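Local coordinates for homoaconitase large subunit (Methanocaldococcus jannaschii, PDB 4KP2), which catalyses the reversible dehydration of (R)-homocitrate to cis-homoaconitate and its hydration to homoisocitrate, as the [4Fe-4S] large subunit of a heterotetrameric hydro-lyase, at residues L24-L29 with I170-T175; A50-G55 with I77-D82; K65-S70 with I162-E167; Q317-S322 with C400-N405. All blocks are in the same frame, centred on the assembly; numbering follows the deposited sequence.

Contact 1: residues L24-L29 with I170-T175; sequences LVEKIL and IKVPKT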
loop_
_atom_site.group_PDB
_atom_site.type_symbol
_atom_site.label_atom_id
_atom_site.label_comp_id
_atom_site.label_asym_id
_atom_site.label_seq_id
_atom_site.Cartn_x
_atom_site.Cartn_y
_atom_site.Cartn_z
ATOM N N LEU A 24 4.222 32.778 -24.575
ATOM C CA LEU A 24 5.249 32.137 -23.764
ATOM C C LEU A 24 5.783 30.888 -24.453
ATOM O O LEU A 24 6.992 30.669 -24.506
ATOM C CB LEU A 24 4.696 31.784 -22.383
ATOM C CG LEU A 24 5.674 31.133 -21.404
ATOM C CD1 LEU A 24 6.914 31.995 -21.235
ATOM C CD2 LEU A 24 4.995 30.904 -20.067
ATOM N N VAL A 25 4.873 30.077 -24.980
ATOM C CA VAL A 25 5.242 28.866 -25.706
ATOM C C VAL A 25 6.125 29.193 -26.908
ATOM O O VAL A 25 7.144 28.539 -27.135
ATOM C CB VAL A 25 3.994 28.092 -26.172
ATOM C CG1 VAL A 25 4.370 27.021 -27.184
ATOM C CG2 VAL A 25 3.278 27.481 -24.977
ATOM N N GLU A 26 5.736 30.215 -27.663
ATOM C CA GLU A 26 6.508 30.648 -28.822
ATOM C C GLU A 26 7.909 31.106 -28.429
ATOM O O GLU A 26 8.871 30.870 -29.157
ATOM C CB GLU A 26 5.781 31.767 -29.570
ATOM C CG GLU A 26 4.589 31.296 -30.383
ATOM C CD GLU A 26 3.885 32.435 -31.094
ATOM O OE1 GLU A 26 4.199 33.606 -30.795
ATOM O OE2 GLU A 26 3.023 32.158 -31.953
ATOM N N LYS A 27 8.019 31.758 -27.276
ATOM C CA LYS A 27 9.312 32.224 -26.791
ATOM C C LYS A 27 10.182 31.075 -26.294
ATOM O O LYS A 27 11.399 31.088 -26.473
ATOM C CB LYS A 27 9.138 33.266 -25.685
ATOM C CG LYS A 27 8.731 34.638 -26.188
ATOM C CD LYS A 27 8.883 35.685 -25.099
ATOM C CE LYS A 27 8.650 37.082 -25.650
ATOM N NZ LYS A 27 8.909 38.131 -24.628
ATOM N N ILE A 28 9.553 30.084 -25.671
ATOM C CA ILE A 28 10.273 28.922 -25.163
ATOM C C ILE A 28 10.832 28.080 -26.307
ATOM O O ILE A 28 11.989 27.658 -26.274
ATOM C CB ILE A 28 9.371 28.044 -24.271
ATOM C CG1 ILE A 28 8.992 28.792 -22.992
ATOM C CG2 ILE A 28 10.071 26.745 -23.914
ATOM C CD1 ILE A 28 7.972 28.065 -22.140
ATOM N N LEU A 29 10.006 27.849 -27.322
ATOM C CA LEU A 29 10.395 27.015 -28.452
ATOM C C LEU A 29 11.418 27.699 -29.355
ATOM O O LEU A 29 12.276 27.039 -29.942
ATOM C CB LEU A 29 9.163 26.608 -29.263
ATOM C CG LEU A 29 8.141 25.732 -28.536
ATOM C CD1 LEU A 29 6.972 25.411 -29.449
ATOM C CD2 LEU A 29 8.798 24.458 -28.036
ATOM N N ILE A 170 7.145 18.490 -33.624
ATOM C CA ILE A 170 5.860 18.992 -33.158
ATOM C C ILE A 170 5.469 20.265 -33.892
ATOM O O ILE A 170 6.302 20.914 -34.527
ATOM C CB ILE A 170 5.886 19.300 -31.653
ATOM C CG1 ILE A 170 6.870 20.435 -31.367
ATOM C CG2 ILE A 170 6.238 18.054 -30.853
ATOM C CD1 ILE A 170 6.841 20.919 -29.942
ATOM N N LYS A 171 4.192 20.616 -33.801
ATOM C CA LYS A 171 3.698 21.856 -34.374
ATOM C C LYS A 171 3.474 22.861 -33.254
ATOM O O LYS A 171 2.801 22.557 -32.269
ATOM C CB LYS A 171 2.391 21.610 -35.126
ATOM C CG LYS A 171 1.839 22.839 -35.827
ATOM C CD LYS A 171 0.507 22.558 -36.514
ATOM C CE LYS A 171 0.661 21.646 -37.729
ATOM N NZ LYS A 171 0.655 20.192 -37.390
ATOM N N VAL A 172 4.051 24.052 -33.402
ATOM C CA VAL A 172 3.904 25.103 -32.400
ATOM C C VAL A 172 2.434 25.454 -32.212
ATOM O O VAL A 172 1.785 25.952 -33.132
ATOM C CB VAL A 172 4.688 26.370 -32.778
ATOM C CG1 VAL A 172 4.528 27.432 -31.698
ATOM C CG2 VAL A 172 6.155 26.042 -32.995
ATOM N N PRO A 173 1.906 25.186 -31.011
ATOM C CA PRO A 173 0.474 25.312 -30.726
ATOM C C PRO A 173 0.032 26.754 -30.532
ATOM O O PRO A 173 0.853 27.629 -30.255
ATOM C CB PRO A 173 0.325 24.549 -29.410
ATOM C CG PRO A 173 1.634 24.758 -28.728
ATOM C CD PRO A 173 2.669 24.762 -29.823
ATOM N N LYS A 174 -1.266 26.991 -30.689
ATOM C CA LYS A 174 -1.853 28.278 -30.355
ATOM C C LYS A 174 -1.994 28.350 -28.841
ATOM O O LYS A 174 -1.940 27.325 -28.160
ATOM C CB LYS A 174 -3.214 28.440 -31.033
ATOM C CG LYS A 174 -3.153 28.401 -32.553
ATOM C CD LYS A 174 -4.541 28.465 -33.170
ATOM C CE LYS A 174 -4.478 28.417 -34.689
ATOM N NZ LYS A 174 -5.838 28.425 -35.296
ATOM N N THR A 175 -2.170 29.556 -28.313
ATOM C CA THR A 175 -2.202 29.735 -26.868
ATOM C C THR A 175 -3.475 30.406 -26.364
ATOM O O THR A 175 -3.748 31.564 -26.676
ATOM C CB THR A 175 -0.990 30.546 -26.379
ATOM O OG1 THR A 175 0.214 29.813 -26.638
ATOM C CG2 THR A 175 -1.100 30.817 -24.889
#

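Contact 2: residues A50-G55 with I77-D82; sequences AMTHDG and IVVAFD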
loop_
_atom_site.group_PDB
_atom_site.type_symbol
_atom_site.label_atom_id
_atom_site.label_comp_id
_atom_site.label_asym_id
_atom_site.label_seq_id
_atom_site.Cartn_x
_atom_site.Cartn_y
_atom_site.Cartn_z
ATOM N N ALA A 50 13.603 13.290 -21.118
ATOM C CA ALA A 50 12.702 12.226 -21.551
ATOM C C ALA A 50 12.400 11.267 -20.402
ATOM O O ALA A 50 13.308 10.812 -19.708
ATOM C CB ALA A 50 13.297 11.477 -22.733
ATOM N N MET A 51 11.122 10.960 -20.206
ATOM C CA MET A 51 10.708 10.129 -19.079
ATOM C C MET A 51 9.577 9.156 -19.409
ATOM O O MET A 51 8.588 9.526 -20.040
ATOM C CB MET A 51 10.321 11.008 -17.884
ATOM C CG MET A 51 9.430 10.322 -16.860
ATOM S SD MET A 51 7.692 10.761 -17.056
ATOM C CE MET A 51 6.927 9.151 -16.882
ATOM N N THR A 52 9.740 7.910 -18.975
ATOM C CA THR A 52 8.692 6.900 -19.081
ATOM C C THR A 52 8.561 6.138 -17.764
ATOM O O THR A 52 9.550 5.914 -17.066
ATOM C CB THR A 52 8.972 5.903 -20.217
ATOM O OG1 THR A 52 10.323 5.434 -20.124
ATOM C CG2 THR A 52 8.762 6.564 -21.572
ATOM N N HIS A 53 7.337 5.746 -17.425
ATOM C CA HIS A 53 7.091 5.022 -16.180
ATOM C C HIS A 53 6.901 3.525 -16.416
ATOM O O HIS A 53 6.979 3.053 -17.551
ATOM C CB HIS A 53 5.887 5.610 -15.438
ATOM C CG HIS A 53 4.636 5.671 -16.261
ATOM N ND1 HIS A 53 3.837 4.571 -16.484
ATOM C CD2 HIS A 53 4.047 6.701 -16.912
ATOM C CE1 HIS A 53 2.810 4.921 -17.237
ATOM N NE2 HIS A 53 2.913 6.208 -17.512
ATOM N N ASP A 54 6.641 2.787 -15.338
ATOM C CA ASP A 54 6.547 1.328 -15.390
ATOM C C ASP A 54 5.474 0.811 -16.347
ATOM O O ASP A 54 5.508 -0.348 -16.761
ATOM C CB ASP A 54 6.315 0.755 -13.990
ATOM C CG ASP A 54 5.080 1.323 -13.323
ATOM O OD1 ASP A 54 4.786 2.519 -13.534
ATOM O OD2 ASP A 54 4.401 0.576 -12.587
ATOM N N GLY A 55 4.524 1.670 -16.694
ATOM C CA GLY A 55 3.457 1.295 -17.601
ATOM C C GLY A 55 3.779 1.599 -19.052
ATOM O O GLY A 55 3.182 1.022 -19.961
ATOM N N ILE A 77 17.646 10.916 -19.736
ATOM C CA ILE A 77 16.535 9.976 -19.612
ATOM C C ILE A 77 16.229 9.648 -18.152
ATOM O O ILE A 77 17.135 9.369 -17.368
ATOM C CB ILE A 77 16.819 8.669 -20.377
ATOM C CG1 ILE A 77 17.077 8.962 -21.855
ATOM C CG2 ILE A 77 15.661 7.695 -20.228
ATOM C CD1 ILE A 77 17.440 7.739 -22.663
ATOM N N VAL A 78 14.949 9.685 -17.795
ATOM C CA VAL A 78 14.520 9.378 -16.434
ATOM C C VAL A 78 13.472 8.266 -16.417
ATOM O O VAL A 78 12.490 8.316 -17.155
ATOM C CB VAL A 78 13.944 10.625 -15.730
ATOM C CG1 VAL A 78 13.417 10.265 -14.348
ATOM C CG2 VAL A 78 14.999 11.720 -15.636
ATOM N N VAL A 79 13.689 7.263 -15.574
ATOM C CA VAL A 79 12.730 6.176 -15.415
ATOM C C VAL A 79 12.281 6.063 -13.962
ATOM O O VAL A 79 13.108 5.988 -13.053
ATOM C CB VAL A 79 13.319 4.827 -15.871
ATOM C CG1 VAL A 79 12.307 3.710 -15.668
ATOM C CG2 VAL A 79 13.748 4.901 -17.326
ATOM N N ALA A 80 10.969 6.055 -13.746
ATOM C CA ALA A 80 10.420 5.981 -12.396
ATOM C C ALA A 80 9.180 5.093 -12.320
ATOM O O ALA A 80 8.234 5.262 -13.090
ATOM C CB ALA A 80 10.108 7.375 -11.875
ATOM N N PHE A 81 9.194 4.149 -11.385
ATOM C CA PHE A 81 8.060 3.257 -11.177
ATOM C C PHE A 81 7.089 3.882 -10.184
ATOM O O PHE A 81 7.484 4.262 -9.081
ATOM C CB PHE A 81 8.527 1.896 -10.653
ATOM C CG PHE A 81 9.426 1.150 -11.599
ATOM C CD1 PHE A 81 9.538 1.531 -12.928
ATOM C CD2 PHE A 81 10.158 0.061 -11.159
ATOM C CE1 PHE A 81 10.365 0.844 -13.794
ATOM C CE2 PHE A 81 10.986 -0.632 -12.022
ATOM C CZ PHE A 81 11.090 -0.240 -13.339
ATOM N N ASP A 82 5.822 3.985 -10.570
ATOM C CA ASP A 82 4.832 4.630 -9.714
ATOM C C ASP A 82 3.412 4.118 -9.944
ATOM O O ASP A 82 2.609 4.064 -9.014
ATOM C CB ASP A 82 4.875 6.148 -9.904
ATOM C CG ASP A 82 4.504 6.570 -11.312
ATOM O OD1 ASP A 82 4.764 5.795 -12.257
ATOM O OD2 ASP A 82 3.951 7.678 -11.474
#

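Contact 3: residues K65-S70 with I162-E167; sequences KEMSDS and IYATGE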
loop_
_atom_site.group_PDB
_atom_site.type_symbol
_atom_site.label_atom_id
_atom_site.label_comp_id
_atom_site.label_asym_id
_atom_site.label_seq_id
_atom_site.Cartn_x
_atom_site.Cartn_y
_atom_site.Cartn_z
ATOM N N LYS A 65 13.424 -1.441 -29.614
ATOM C CA LYS A 65 14.180 -2.613 -30.044
ATOM C C LYS A 65 13.911 -2.983 -31.501
ATOM O O LYS A 65 14.545 -3.886 -32.046
ATOM C CB LYS A 65 13.871 -3.803 -29.134
ATOM C CG LYS A 65 14.343 -3.621 -27.702
ATOM C CD LYS A 65 13.602 -4.546 -26.752
ATOM C CE LYS A 65 13.805 -6.003 -27.124
ATOM N NZ LYS A 65 15.231 -6.405 -27.000
ATOM N N GLU A 66 12.971 -2.284 -32.128
ATOM C CA GLU A 66 12.612 -2.559 -33.514
ATOM C C GLU A 66 13.330 -1.624 -34.479
ATOM O O GLU A 66 13.584 -1.979 -35.628
ATOM C CB GLU A 66 11.101 -2.437 -33.708
ATOM C CG GLU A 66 10.287 -3.466 -32.941
ATOM C CD GLU A 66 10.382 -4.854 -33.544
ATOM O OE1 GLU A 66 10.781 -4.965 -34.723
ATOM O OE2 GLU A 66 10.053 -5.833 -32.841
ATOM N N MET A 67 13.657 -0.429 -34.003
ATOM C CA MET A 67 14.238 0.597 -34.860
ATOM C C MET A 67 15.698 0.896 -34.530
ATOM O O MET A 67 16.558 0.875 -35.411
ATOM C CB MET A 67 13.413 1.884 -34.776
ATOM C CG MET A 67 12.926 2.211 -33.374
ATOM S SD MET A 67 12.547 3.960 -33.176
ATOM C CE MET A 67 14.146 4.674 -33.549
ATOM N N SER A 68 15.971 1.175 -33.261
ATOM C CA SER A 68 17.307 1.582 -32.845
ATOM C C SER A 68 17.990 0.534 -31.979
ATOM O O SER A 68 17.383 -0.463 -31.590
ATOM C CB SER A 68 17.252 2.918 -32.101
ATOM O OG SER A 68 18.539 3.305 -31.655
ATOM N N ASP A 69 19.260 0.775 -31.680
ATOM C CA ASP A 69 20.052 -0.147 -30.883
ATOM C C ASP A 69 20.811 0.603 -29.796
ATOM O O ASP A 69 21.701 0.049 -29.150
ATOM C CB ASP A 69 21.021 -0.919 -31.779
ATOM C CG ASP A 69 21.811 -0.011 -32.704
ATOM O OD1 ASP A 69 21.286 1.058 -33.081
ATOM O OD2 ASP A 69 22.953 -0.372 -33.059
ATOM N N SER A 70 20.450 1.867 -29.600
ATOM C CA SER A 70 21.109 2.707 -28.612
ATOM C C SER A 70 20.255 3.918 -28.260
ATOM O O SER A 70 19.473 4.397 -29.081
ATOM C CB SER A 70 22.467 3.175 -29.136
ATOM O OG SER A 70 22.313 3.970 -30.300
ATOM N N ILE A 162 12.136 9.457 -29.618
ATOM C CA ILE A 162 12.856 10.453 -28.834
ATOM C C ILE A 162 14.030 9.823 -28.087
ATOM O O ILE A 162 15.106 10.413 -27.993
ATOM C CB ILE A 162 11.909 11.165 -27.846
ATOM C CG1 ILE A 162 10.912 12.035 -28.615
ATOM C CG2 ILE A 162 12.692 12.007 -26.853
ATOM C CD1 ILE A 162 9.945 12.785 -27.735
ATOM N N TYR A 163 13.819 8.615 -27.574
ATOM C CA TYR A 163 14.872 7.883 -26.876
ATOM C C TYR A 163 16.067 7.597 -27.779
ATOM O O TYR A 163 17.190 7.445 -27.303
ATOM C CB TYR A 163 14.333 6.566 -26.312
ATOM C CG TYR A 163 13.698 6.686 -24.946
ATOM C CD1 TYR A 163 13.815 7.854 -24.204
ATOM C CD2 TYR A 163 12.994 5.624 -24.392
ATOM C CE1 TYR A 163 13.240 7.965 -22.952
ATOM C CE2 TYR A 163 12.416 5.725 -23.140
ATOM C CZ TYR A 163 12.543 6.899 -22.425
ATOM O OH TYR A 163 11.972 7.008 -21.178
ATOM N N ALA A 164 15.823 7.529 -29.083
ATOM C CA ALA A 164 16.860 7.141 -30.032
ATOM C C ALA A 164 17.578 8.326 -30.673
ATOM O O ALA A 164 18.781 8.264 -30.927
ATOM C CB ALA A 164 16.276 6.239 -31.102
ATOM N N THR A 165 16.842 9.400 -30.933
ATOM C CA THR A 165 17.398 10.548 -31.641
ATOM C C THR A 165 17.596 11.761 -30.739
ATOM O O THR A 165 18.446 12.612 -31.003
ATOM C CB THR A 165 16.511 10.954 -32.836
ATOM O OG1 THR A 165 15.213 11.340 -32.365
ATOM C CG2 THR A 165 16.369 9.799 -33.813
ATOM N N GLY A 166 16.803 11.843 -29.676
ATOM C CA GLY A 166 16.862 12.976 -28.770
ATOM C C GLY A 166 16.147 14.183 -29.339
ATOM O O GLY A 166 16.249 15.293 -28.816
ATOM N N GLU A 167 15.420 13.957 -30.426
ATOM C CA GLU A 167 14.685 15.014 -31.104
ATOM C C GLU A 167 13.278 14.536 -31.427
ATOM O O GLU A 167 13.025 13.335 -31.496
ATOM C CB GLU A 167 15.400 15.416 -32.395
ATOM C CG GLU A 167 16.799 15.975 -32.190
ATOM C CD GLU A 167 17.589 16.056 -33.481
ATOM O OE1 GLU A 167 17.213 15.364 -34.452
ATOM O OE2 GLU A 167 18.585 16.808 -33.526
#

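Contact 4: residues Q317-S322 with C400-N405; sequences QVFIGS and CLSTTN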
loop_
_atom_site.group_PDB
_atom_site.type_symbol
_atom_site.label_atom_id
_atom_site.label_comp_id
_atom_site.label_asym_id
_atom_site.label_seq_id
_atom_site.Cartn_x
_atom_site.Cartn_y
_atom_site.Cartn_z
ATOM N N GLN A 317 -15.930 5.924 -0.663
ATOM C CA GLN A 317 -14.473 5.885 -0.627
ATOM C C GLN A 317 -13.893 7.269 -0.901
ATOM O O GLN A 317 -14.463 8.051 -1.657
ATOM C CB GLN A 317 -13.939 4.873 -1.646
ATOM C CG GLN A 317 -12.434 4.651 -1.583
ATOM C CD GLN A 317 -11.946 3.640 -2.599
ATOM O OE1 GLN A 317 -11.809 2.455 -2.296
ATOM N NE2 GLN A 317 -11.676 4.103 -3.814
ATOM N N VAL A 318 -12.766 7.575 -0.269
ATOM C CA VAL A 318 -12.090 8.846 -0.494
ATOM C C VAL A 318 -10.601 8.627 -0.716
ATOM O O VAL A 318 -9.927 8.015 0.110
ATOM C CB VAL A 318 -12.279 9.815 0.690
ATOM C CG1 VAL A 318 -11.456 11.075 0.479
ATOM C CG2 VAL A 318 -13.750 10.160 0.871
ATOM N N PHE A 319 -10.093 9.123 -1.838
ATOM C CA PHE A 319 -8.669 9.025 -2.124
ATOM C C PHE A 319 -7.990 10.389 -2.094
ATOM O O PHE A 319 -8.486 11.356 -2.671
ATOM C CB PHE A 319 -8.424 8.349 -3.473
ATOM C CG PHE A 319 -6.995 8.411 -3.923
ATOM C CD1 PHE A 319 -6.000 7.777 -3.198
ATOM C CD2 PHE A 319 -6.643 9.106 -5.069
ATOM C CE1 PHE A 319 -4.683 7.834 -3.604
ATOM C CE2 PHE A 319 -5.327 9.164 -5.483
ATOM C CZ PHE A 319 -4.346 8.527 -4.752
ATOM N N ILE A 320 -6.850 10.453 -1.415
ATOM C CA ILE A 320 -6.084 11.686 -1.316
ATOM C C ILE A 320 -4.613 11.437 -1.616
ATOM O O ILE A 320 -3.924 10.754 -0.856
ATOM C CB ILE A 320 -6.190 12.308 0.089
ATOM C CG1 ILE A 320 -7.642 12.663 0.415
ATOM C CG2 ILE A 320 -5.306 13.541 0.193
ATOM C CD1 ILE A 320 -7.823 13.264 1.792
ATOM N N GLY A 321 -4.131 11.985 -2.727
ATOM C CA GLY A 321 -2.714 11.931 -3.024
ATOM C C GLY A 321 -2.331 11.453 -4.412
ATOM O O GLY A 321 -1.816 10.347 -4.578
ATOM N N SER A 322 -2.573 12.292 -5.411
ATOM C CA SER A 322 -2.104 12.014 -6.762
ATOM C C SER A 322 -1.066 13.058 -7.149
ATOM O O SER A 322 -0.541 13.765 -6.291
ATOM C CB SER A 322 -3.265 12.027 -7.754
ATOM O OG SER A 322 -3.878 13.303 -7.805
ATOM N N CYS A 400 -16.690 7.283 -5.200
ATOM C CA CYS A 400 -15.402 7.706 -4.664
ATOM C C CYS A 400 -15.142 9.195 -4.869
ATOM O O CYS A 400 -15.347 9.729 -5.957
ATOM C CB CYS A 400 -14.266 6.895 -5.290
ATOM S SG CYS A 400 -12.611 7.477 -4.856
ATOM N N LEU A 401 -14.689 9.859 -3.809
ATOM C CA LEU A 401 -14.266 11.250 -3.897
ATOM C C LEU A 401 -12.746 11.306 -3.934
ATOM O O LEU A 401 -12.082 10.982 -2.949
ATOM C CB LEU A 401 -14.793 12.053 -2.709
ATOM C CG LEU A 401 -14.369 13.523 -2.672
ATOM C CD1 LEU A 401 -14.910 14.269 -3.879
ATOM C CD2 LEU A 401 -14.825 14.185 -1.388
ATOM N N SER A 402 -12.196 11.719 -5.070
ATOM C CA SER A 402 -10.752 11.679 -5.267
ATOM C C SER A 402 -10.137 13.055 -5.503
ATOM O O SER A 402 -10.824 14.001 -5.889
ATOM C CB SER A 402 -10.403 10.751 -6.432
ATOM O OG SER A 402 -9.006 10.719 -6.652
ATOM N N THR A 403 -8.833 13.153 -5.265
ATOM C CA THR A 403 -8.086 14.374 -5.536
ATOM C C THR A 403 -7.332 14.237 -6.852
ATOM O O THR A 403 -6.454 15.040 -7.161
ATOM C CB THR A 403 -7.085 14.693 -4.412
ATOM O OG1 THR A 403 -6.142 13.621 -4.293
ATOM C CG2 THR A 403 -7.810 14.877 -3.089
ATOM N N THR A 404 -7.684 13.210 -7.620
ATOM C CA THR A 404 -7.072 12.972 -8.922
ATOM C C THR A 404 -7.603 13.934 -9.980
ATOM O O THR A 404 -8.278 14.913 -9.665
ATOM C CB THR A 404 -7.303 11.526 -9.404
ATOM O OG1 THR A 404 -8.688 11.189 -9.266
ATOM C CG2 THR A 404 -6.465 10.552 -8.592
ATOM N N ASN A 405 -7.299 13.637 -11.239
ATOM C CA ASN A 405 -7.689 14.507 -12.343
ATOM C C ASN A 405 -8.639 13.845 -13.338
ATOM O O ASN A 405 -9.220 14.521 -14.189
ATOM C CB ASN A 405 -6.448 15.036 -13.064
ATOM C CG ASN A 405 -5.396 13.967 -13.275
ATOM O OD1 ASN A 405 -5.712 12.786 -13.414
ATOM N ND2 ASN A 405 -4.134 14.377 -13.290
#

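Contact 1: residues L24-L29 with I170-T175
Leu29 reaches from its helix to Val172 and lays CD1 against both methyls of that valine. CD1 lies 3.7 Å from CG2 of Val172, and Val172 CG1 is hardly farther off. The leucine and the valine run alongside each other in opposite senses. The other methyl of Leu29 is directed at Ile170, where CD2 stands 4.5 Å from Ile170 CD1, a looser touch. One turn earlier, Val25 meets the ring of Pro173. Its CG1, anti to the backbone N (chi1 167°), is 3.9 Å from Pro173 CD and equally close to CG. CB and CG2 of Val25 face Thr175, with CB 4.2 Å from Thr175 OG1. At the border, the aliphatic part of Glu26 lies athwart Val172, CG 4.1 Å from Val172 CG1. Its carboxylate serves another purpose: OE2 accepts a hydrogen bond from the backbone N of Ala39. Phe150 touches Val25, Leu29, Ile170 and Pro173 and so closes over the same apolar patch. Val172 and Pro173 occupy the short break in strand 167-180. The whole is a buried helix-on-sheet contact, in which helix 24-33 packs by its apolar side on a strand of the mixed five-stranded sheet.

Contact 2: residues A50-G55 with I77-D82
Ala50 and Ile77 pair across two parallel strands of a beta-alpha-beta unit whose connecting helix is 57-67. The pairing is tight at this end. Val78 N donates to Ala50 O at 2.8 Å, nearly along the C=O axis. Met51 and Val78 share one side of the sheet, their CB atoms 4.2 Å apart, while Ala50, Ile77, Thr52 and Val79 lie on the other. The return bond, from Thr52 N to Val78 O, is weak at 3.3 Å. Beyond it the backbone bonding is loose, and side chains make the contact. The touching residues there are still buried. Asp54 CB lies 3.5 Å from CD1 of Phe81, oblique to the ring. Asp54 OD1 accepts a weak bond from Asp82 N and another from His83 N, while OD2 takes Asn84 N. Asp54 OD1 and Asp82 OD1 stand 3.5 Å apart. The Asp82 carboxylate, bonded through OD2 to Cys119 N, sits beside Cys383, a predicted [4Fe-4S] ligand. Its OD1 lies 3.4 Å from His53 CB, its plane turned 62° from the His53 ring. With His53 CG between the backbone N and carbonyl carbon (chi1 55°), ND1 accepts from Gly55 N at 3.0 Å, the donor tilted 23° out of the ring plane.

Contact 3: residues K65-S70 with I162-E167
Met67 stretches across to Ala164 and can be followed atom by atom. Its CB points toward helix 156-165. CG and SD carry the chain onward, and it bends at the last torsion (chi3 -60°). CB, CG and SD make no close touch with the other segment, and the contact falls to the terminal methyl: CE is 3.6 Å from Ala164 CB. That alanine methyl is the hub of the contact. Ser68 approaches it too, its CB 3.6 Å from Ala164 CB and its OG 3.7 Å from the same atom. The hydroxyl is used on its own side. OG, anti to the backbone N (chi1 178°), donates to Ser70 O at 2.9 Å, in the carbonyl plane and on a lone pair. This bond closes the chain back on itself after helix 57-67. Ser70 O also lies 3.9 Å from Ala164 CA. A valine in place of Ser68 would probably leave Ser70 O without this donor and the turn after the helix free to shift. The area joined is small, and Met67 and Ser70 are exposed, so this is a surface contact. It places the C-terminal end of helix 57-67 beside that of helix 156-165. Gly166, with positive phi, is the first residue to leave the second helix, and strand 167-180 begins directly after it. The Tyr163 ring extends from its helix to the parallel sheet, where it meets Thr52 of strand 49-53.

Contact 4: residues Q317-S322 with C400-N405
Thr403 OG1 accepts a hydrogen bond from the backbone N of Gly321 at 3.0 Å, nearly straight (167° at the hydrogen). The same side chain puts CG2 4.1 Å from Ile320 CG1. Next to it, Phe319 turns the edge of its ring to the second segment. Ser402 OG lies near the ring plane, 3.3 Å from Phe319 CD2, and Thr404 CG2 is 3.6 Å from Phe319 CE2. The threonine stands roughly perpendicular to the phenylalanine side chain. Gly321 N lies over one face of the ring, toward the rim. Thr404 CG2 also packs on Ser322, 3.6 Å from its CB. A hydrogen bond of 2.7 Å between Ser402 OG and Thr404 OG1 ties these two side chains together. All this happens where two neighbouring strands of a parallel five-stranded sheet end, at the C-terminal edge of the sheet. At the backbone angles of Gly321 a CB would be pressed against the carbonyl O of Ile320. An alanine in place of Thr403 would probably leave Gly321 N without its acceptor and open a gap beside Ile320. Farther back, the strands are joined by Leu401 N to Gln317 O at 2.8 Å and Phe319 N to Leu401 O at 2.9 Å. Gln317 runs out extended from CG anti to the backbone N (chi1 -174°), which brings NE2 to Cys400 SG in a weak bond; its stronger partner is Gly392 O. Outside this shell, Lys190 NZ bonds Thr403 O, and Ser322 OG bonds Thr324 OG1. Thr404 lies close to Cys386, a predicted [4Fe-4S] cluster ligand, and Ser322 to Cys323, another.

Contacts 2 and 4 each pair neighbouring strands of a parallel five-stranded sheet with strand order 3-2-1-4-5. Both lead to the predicted [4Fe-4S] site: the side chain of Asp82 is about 4 Å from that of Cys383, and that of Thr404 about 4 Å from that of Cys386. The centres of contact 2 and contact 4 are about 23 Å apart. Contact 3 touches contact 2 directly: Tyr163 OH lies 2.5 Å from Thr52 OG1, a probable hydrogen bond, and its ring packs on Ala50 and Ile77. Contact 1 adjoins contact 3 in sequence, since helix 156-165 runs into strand 167-180, yet their centres are about 25 Å apart. Contacts 1 and 3 lie away from the cluster site.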